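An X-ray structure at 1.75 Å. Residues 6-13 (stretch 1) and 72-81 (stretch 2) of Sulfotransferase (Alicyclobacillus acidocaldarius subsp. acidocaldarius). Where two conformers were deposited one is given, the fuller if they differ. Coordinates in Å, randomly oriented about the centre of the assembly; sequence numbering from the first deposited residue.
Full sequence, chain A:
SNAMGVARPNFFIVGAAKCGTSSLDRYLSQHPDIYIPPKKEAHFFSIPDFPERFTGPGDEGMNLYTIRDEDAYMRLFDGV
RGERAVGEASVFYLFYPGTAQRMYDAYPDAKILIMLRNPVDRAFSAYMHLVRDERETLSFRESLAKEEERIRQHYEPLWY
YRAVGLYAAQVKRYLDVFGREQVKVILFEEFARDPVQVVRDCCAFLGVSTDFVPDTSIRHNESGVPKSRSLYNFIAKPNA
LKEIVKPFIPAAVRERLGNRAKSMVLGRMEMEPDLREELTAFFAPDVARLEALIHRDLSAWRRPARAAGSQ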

ATOM      1  N   VAL A   6       4.495  21.354  16.914  1.00 59.97           N
ATOM      2  CA  VAL A   6       3.462  20.330  16.759  1.00 61.80           C
ATOM      3  C   VAL A   6       3.818  19.340  15.646  1.00 48.73           C
ATOM      4  O   VAL A   6       3.748  19.670  14.461  1.00 52.11           O
ATOM      5  CB  VAL A   6       2.086  20.963  16.481  1.00 66.68           C
ATOM      6  CG1 VAL A   6       1.034  19.891  16.266  1.00 64.03           C
ATOM      7  CG2 VAL A   6       1.689  21.866  17.633  1.00 69.09           C
ATOM      8  N   ALA A   7       4.200  18.128  16.042  1.00 38.04           N
ATOM      9  CA  ALA A   7       4.628  17.090  15.102  1.00 27.13           C
ATOM     10  C   ALA A   7       3.507  16.644  14.170  1.00 25.38           C
ATOM     11  O   ALA A   7       2.387  16.393  14.607  1.00 20.72           O
ATOM     12  CB  ALA A   7       5.181  15.892  15.849  1.00 31.18           C
ATOM     13  N   ARG A   8       3.809  16.567  12.878  1.00 20.41           N
ATOM     14  CA  ARG A   8       2.832  16.103  11.908  1.00 21.17           C
ATOM     15  C   ARG A   8       3.528  15.384  10.754  1.00 14.85           C
ATOM     16  O   ARG A   8       4.723  15.608  10.515  1.00 18.01           O
ATOM     17  CB  ARG A   8       1.958  17.260  11.425  1.00 28.29           C
ATOM     18  CG  ARG A   8       2.730  18.491  11.046  1.00 34.96           C
ATOM     19  CD  ARG A   8       3.339  18.316   9.677  1.00 51.01           C
ATOM     20  NE  ARG A   8       3.105  19.472   8.820  1.00 53.95           N
ATOM     21  CZ  ARG A   8       3.197  19.434   7.497  1.00 45.92           C
ATOM     22  NH1 ARG A   8       3.503  18.293   6.895  1.00 25.31           N
ATOM     23  NH2 ARG A   8       2.970  20.529   6.781  1.00 44.81           N
ATOM     24  N   PRO A   9       2.801  14.501  10.064  1.00 14.92           N
ATOM     25  CA  PRO A   9       3.407  13.731   8.969  1.00 14.19           C
ATOM     26  C   PRO A   9       3.670  14.595   7.743  1.00 17.24           C
ATOM     27  O   PRO A   9       2.901  15.518   7.435  1.00 16.43           O
ATOM     28  CB  PRO A   9       2.359  12.671   8.665  1.00 12.48           C
ATOM     29  CG  PRO A   9       1.049  13.329   9.054  1.00 13.25           C
ATOM     30  CD  PRO A   9       1.380  14.163  10.267  1.00 15.38           C
ATOM     31  N   ASN A  10       4.849  14.449   7.170  1.00 12.88           N
ATOM     32  CA  ASN A  10       5.117  14.955   5.828  1.00 12.54           C
ATOM     33  C   ASN A  10       5.270  13.953   4.679  1.00 11.26           C
ATOM     34  O   ASN A  10       5.638  14.349   3.570  1.00 11.42           O
ATOM     35  CB  ASN A  10       6.203  16.012   5.848  1.00 12.54           C
ATOM     36  CG  ASN A  10       7.488  15.484   6.415  1.00 12.59           C
ATOM     37  OD1 ASN A  10       7.719  14.285   6.415  1.00 13.91           O
ATOM     38  ND2 ASN A  10       8.329  16.381   6.915  1.00 20.17           N
ATOM     39  N   PHE A  11       5.122  12.665   4.968  1.00 10.86           N
ATOM     40  CA  PHE A  11       5.073  11.670   3.898  1.00 10.40           C
ATOM     41  C   PHE A  11       4.169  10.519   4.300  1.00 10.13           C
ATOM     42  O   PHE A  11       3.883  10.328   5.495  1.00 10.32           O
ATOM     43  CB  PHE A  11       6.484  11.203   3.463  1.00 10.41           C
ATOM     44  CG  PHE A  11       7.155  10.220   4.405  1.00 11.58           C
ATOM     45  CD1 PHE A  11       7.080   8.850   4.175  1.00 10.59           C
ATOM     46  CD2 PHE A  11       7.930  10.681   5.471  1.00 11.60           C
ATOM     47  CE1 PHE A  11       7.724   7.932   5.031  1.00 13.45           C
ATOM     48  CE2 PHE A  11       8.581   9.785   6.326  1.00 11.14           C
ATOM     49  CZ  PHE A  11       8.479   8.403   6.103  1.00 11.86           C
ATOM     50  N   PHE A  12       3.674   9.786   3.307  1.00  9.84           N
ATOM     51  CA  PHE A  12       2.794   8.661   3.588  1.00  9.69           C
ATOM     52  C   PHE A  12       3.199   7.504   2.724  1.00  9.60           C
ATOM     53  O   PHE A  12       3.542   7.687   1.560  1.00 11.51           O
ATOM     54  CB  PHE A  12       1.337   9.033   3.266  1.00  9.64           C
ATOM     55  CG  PHE A  12       0.833  10.196   4.079  1.00 11.40           C
ATOM     56  CD1 PHE A  12       0.303   9.992   5.340  1.00 10.65           C
ATOM     57  CD2 PHE A  12       0.885  11.483   3.581  1.00 13.39           C
ATOM     58  CE1 PHE A  12      -0.146  11.056   6.095  1.00 11.42           C
ATOM     59  CE2 PHE A  12       0.419  12.558   4.333  1.00 16.47           C
ATOM     60  CZ  PHE A  12      -0.093  12.340   5.591  1.00 15.78           C
ATOM     61  N   ILE A  13       3.159   6.309   3.302  1.00  9.69           N
ATOM     62  CA  ILE A  13       3.355   5.079   2.537  1.00  9.79           C
ATOM     63  C   ILE A  13       1.950   4.541   2.329  1.00  9.76           C
ATOM     64  O   ILE A  13       1.261   4.189   3.288  1.00 11.45           O
ATOM     65  CB  ILE A  13       4.214   4.080   3.324  1.00 11.64           C
ATOM     66  CG1 ILE A  13       5.627   4.658   3.505  1.00 12.44           C
ATOM     67  CG2 ILE A  13       4.275   2.734   2.594  1.00 13.59           C
ATOM     68  CD1 ILE A  13       6.508   3.859   4.500  1.00 15.16           C
TER
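Stretch 2 72-81: AYMRLFDGVR

Stretch 1 runs extended throughout most of its length. Backbone angles of -65/133 at A7, -149/156 at R8 and -72/135 at P9 keep the chain open; N10, at -108/1, interrupts this run before the strand of F11 to I13 begins. Stretch 2 enters as the last part of a helix, with A72, Y73 and M74 all near -63/-40, and continues through two overlapping type I turns, R75 to D78 and F77 to V80. The second turn is closed by V80 N donating to F77 O at 3.1 Å, and V80, which ends the turn, is extended at -61/135. The backbones come nearest at A7 and F77, whose CA atoms are 5.7 Å apart. No hydrogen bond passes directly between the stretches, so this is not a sheet pairing, and the 329 Å² buried, both sides summed, comes from a small, largely apolar contact. A single water links the backbones, donating to A7 O and to M74 O at 2.8 Å each.

Direction follows from the CA paths. That of stretch 2 from Y73 to V80 passes crosswise over the A7 to P9 segment, with only a slight opposing component. The contacts fit a crossing: A7 spans M74, F77 and V80, P9 meets both F77 and Y73, and F12 meets Y73.

A7 points its CB toward stretch 2 and fits against the second turn: CB lies 3.4 Å from F77 O, 4.0 Å from F77 CB and 3.7 Å from V80 CB. Its carbonyl side is covered by M74, a selenomethionine with all three chi angles in m, which brings M74 CE to 3.2 Å from A7 O. The same methyl, M74 CE, is 3.8 Å from R8 CB, although the CA-to-CB bond of R8 points away overall. The R8 guanidinium instead serves its own stretch, with R8 NH1 donating to P9 O at 2.9 Å.

P9 makes the clearest ring contact. P9 CD sits 3.8 Å from the centroid of the F77 ring, only 18° off the ring normal, which places it over the face in a CH-pi interaction; the closest atoms, P9 CD and F77 CE2, are 3.6 Å apart. P9 CG also approaches Y73 CE2 at 4.4 Å and Y73 OH at 4.0 Å. Y73, with chi1 in t, starts sideways, but its end comes nearer, and Y73 OH lies 3.4 Å from F12 CE1, at the edge of the F12 ring and near its plane. That hydroxyl is hydrogen-bonded elsewhere in the structure.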

ATOM      1  N   ALA A  72      -6.795  11.926  17.960  1.00 18.85           N
ATOM      2  CA  ALA A  72      -6.121  10.646  18.172  1.00 18.62           C
ATOM      3  C   ALA A  72      -5.095  10.430  17.066  1.00 17.34           C
ATOM      4  O   ALA A  72      -3.993   9.919  17.299  1.00 16.30           O
ATOM      5  CB  ALA A  72      -7.122   9.511  18.193  1.00 18.06           C
ATOM      6  N   TYR A  73      -5.447  10.830  15.852  1.00 14.02           N
ATOM      7  CA  TYR A  73      -4.492  10.677  14.758  1.00 14.05           C
ATOM      8  C   TYR A  73      -3.240  11.514  15.014  1.00 16.17           C
ATOM      9  O   TYR A  73      -2.110  11.037  14.855  1.00 15.20           O
ATOM     10  CB  TYR A  73      -5.130  11.043  13.406  1.00 14.12           C
ATOM     11  CG  TYR A  73      -4.181  10.840  12.254  1.00 14.69           C
ATOM     12  CD1 TYR A  73      -3.857   9.564  11.815  1.00 13.94           C
ATOM     13  CD2 TYR A  73      -3.591  11.926  11.622  1.00 16.47           C
ATOM     14  CE1 TYR A  73      -2.961   9.376  10.761  1.00 15.00           C
ATOM     15  CE2 TYR A  73      -2.708  11.745  10.572  1.00 15.55           C
ATOM     16  CZ  TYR A  73      -2.400  10.473  10.149  1.00 15.12           C
ATOM     17  OH  TYR A  73      -1.510  10.300   9.110  1.00 13.15           O
HETATM   18  N   MSE A  74      -3.430  12.767  15.419  1.00 14.58           N
HETATM   19  CA  MSE A  74      -2.280  13.636  15.653  1.00 17.50           C
HETATM   20  C   MSE A  74      -1.390  13.097  16.777  1.00 18.74           C
HETATM   21  O   MSE A  74      -0.171  13.277  16.742  1.00 16.29           O
HETATM   22  CB  MSE A  74      -2.723  15.075  15.929  1.00 19.46           C
HETATM   23  CG  MSE A  74      -3.424  15.719  14.725  1.00 23.01           C
HETATM   24 SE   MSE A  74      -2.303  15.658  13.111  0.55 32.78          SE
HETATM   25  CE  MSE A  74      -0.738  16.432  13.915  1.00 25.25           C
ATOM     26  N   ARG A  75      -1.990  12.420  17.757  1.00 14.81           N
ATOM     27  CA  ARG A  75      -1.212  11.857  18.866  1.00 14.27           C
ATOM     28  C   ARG A  75      -0.275  10.721  18.437  1.00 19.30           C
ATOM     29  O   ARG A  75       0.639  10.364  19.178  1.00 19.25           O
ATOM     30  CB  ARG A  75      -2.105  11.419  20.040  1.00 17.46           C
ATOM     31  CG  ARG A  75      -2.696  12.594  20.831  1.00 19.02           C
ATOM     32  CD  ARG A  75      -3.362  12.143  22.145  1.00 21.78           C
ATOM     33  NE  ARG A  75      -4.369  11.102  21.936  1.00 23.54           N
ATOM     34  CZ  ARG A  75      -5.673  11.325  21.772  1.00 28.52           C
ATOM     35  NH1 ARG A  75      -6.152  12.564  21.788  1.00 26.90           N
ATOM     36  NH2 ARG A  75      -6.503  10.298  21.593  1.00 27.26           N
ATOM     37  N   LEU A  76      -0.485  10.165  17.248  1.00 17.76           N
ATOM     38  CA  LEU A  76       0.431   9.136  16.739  1.00 15.43           C
ATOM     39  C   LEU A  76       1.844   9.680  16.613  1.00 16.86           C
ATOM     40  O   LEU A  76       2.816   8.923  16.582  1.00 18.74           O
ATOM     41  CB  LEU A  76      -0.009   8.657  15.360  1.00 15.38           C
ATOM     42  CG  LEU A  76      -1.304   7.859  15.342  1.00 12.78           C
ATOM     43  CD1 LEU A  76      -1.559   7.339  13.919  1.00 16.49           C
ATOM     44  CD2 LEU A  76      -1.240   6.703  16.355  1.00 15.57           C
ATOM     45  N   PHE A  77       1.942  10.997  16.468  1.00 14.60           N
ATOM     46  CA  PHE A  77       3.226  11.635  16.193  1.00 16.15           C
ATOM     47  C   PHE A  77       3.916  12.182  17.434  1.00 21.99           C
ATOM     48  O   PHE A  77       4.936  12.866  17.339  1.00 21.69           O
ATOM     49  CB  PHE A  77       3.066  12.645  15.056  1.00 17.46           C
ATOM     50  CG  PHE A  77       2.411  12.032  13.855  1.00 17.85           C
ATOM     51  CD1 PHE A  77       3.144  11.221  12.993  1.00 17.35           C
ATOM     52  CD2 PHE A  77       1.047  12.161  13.649  1.00 16.07           C
ATOM     53  CE1 PHE A  77       2.540  10.597  11.920  1.00 15.40           C
ATOM     54  CE2 PHE A  77       0.434  11.545  12.568  1.00 14.99           C
ATOM     55  CZ  PHE A  77       1.183  10.757  11.701  1.00 17.41           C
ATOM     56  N   ASP A  78       3.335  11.907  18.597  1.00 19.13           N
ATOM     57  CA  ASP A  78       3.905  12.412  19.851  1.00 22.68           C
ATOM     58  C   ASP A  78       5.371  12.005  20.061  1.00 22.44           C
ATOM     59  O   ASP A  78       6.118  12.702  20.741  1.00 25.72           O
ATOM     60  CB  ASP A  78       3.057  11.972  21.051  1.00 34.08           C
ATOM     61  CG  ASP A  78       1.780  12.790  21.197  1.00 46.52           C
ATOM     62  OD1 ASP A  78       1.645  13.832  20.513  1.00 43.03           O
ATOM     63  OD2 ASP A  78       0.912  12.395  22.005  1.00 45.51           O
ATOM     64  N   GLY A  79       5.778  10.881  19.475  1.00 21.01           N
ATOM     65  CA  GLY A  79       7.131  10.381  19.654  1.00 23.68           C
ATOM     66  C   GLY A  79       8.194  11.012  18.770  1.00 25.57           C
ATOM     67  O   GLY A  79       9.385  10.727  18.928  1.00 23.12           O
ATOM     68  N   VAL A  80       7.781  11.861  17.830  1.00 19.61           N
ATOM     69  CA  VAL A  80       8.749  12.571  17.000  1.00 17.43           C
ATOM     70  C   VAL A  80       9.653  13.451  17.857  1.00 27.59           C
ATOM     71  O   VAL A  80       9.168  14.173  18.734  1.00 24.41           O
ATOM     72  CB  VAL A  80       8.042  13.504  15.983  1.00 19.31           C
ATOM     73  CG1 VAL A  80       9.065  14.408  15.284  1.00 25.91           C
ATOM     74  CG2 VAL A  80       7.240  12.704  14.964  1.00 15.95           C
ATOM     75  N   ARG A  81      10.955  13.429  17.596  0.54 24.05           N
ATOM     76  CA  ARG A  81      11.819  14.383  18.269  0.54 28.42           C
ATOM     77  C   ARG A  81      12.456  15.363  17.282  0.54 29.70           C
ATOM     78  O   ARG A  81      11.909  16.438  17.043  0.54 36.22           O
ATOM     79  CB  ARG A  81      12.897  13.633  19.049  0.54 30.57           C
ATOM     80  CG  ARG A  81      12.345  12.801  20.202  0.54 35.68           C
ATOM     81  CD  ARG A  81      11.696  13.701  21.252  0.54 44.41           C
ATOM     82  NE  ARG A  81      11.087  12.947  22.344  0.54 47.50           N
ATOM     83  CZ  ARG A  81       9.792  12.650  22.418  0.54 47.52           C
ATOM     84  NH1 ARG A  81       9.328  11.959  23.453  0.54 48.63           N
ATOM     85  NH2 ARG A  81       8.959  13.046  21.462  0.54 40.67           N
TER
HETATM   86  O   HOH W   1       1.469  15.504  17.070  1.00 37.36           O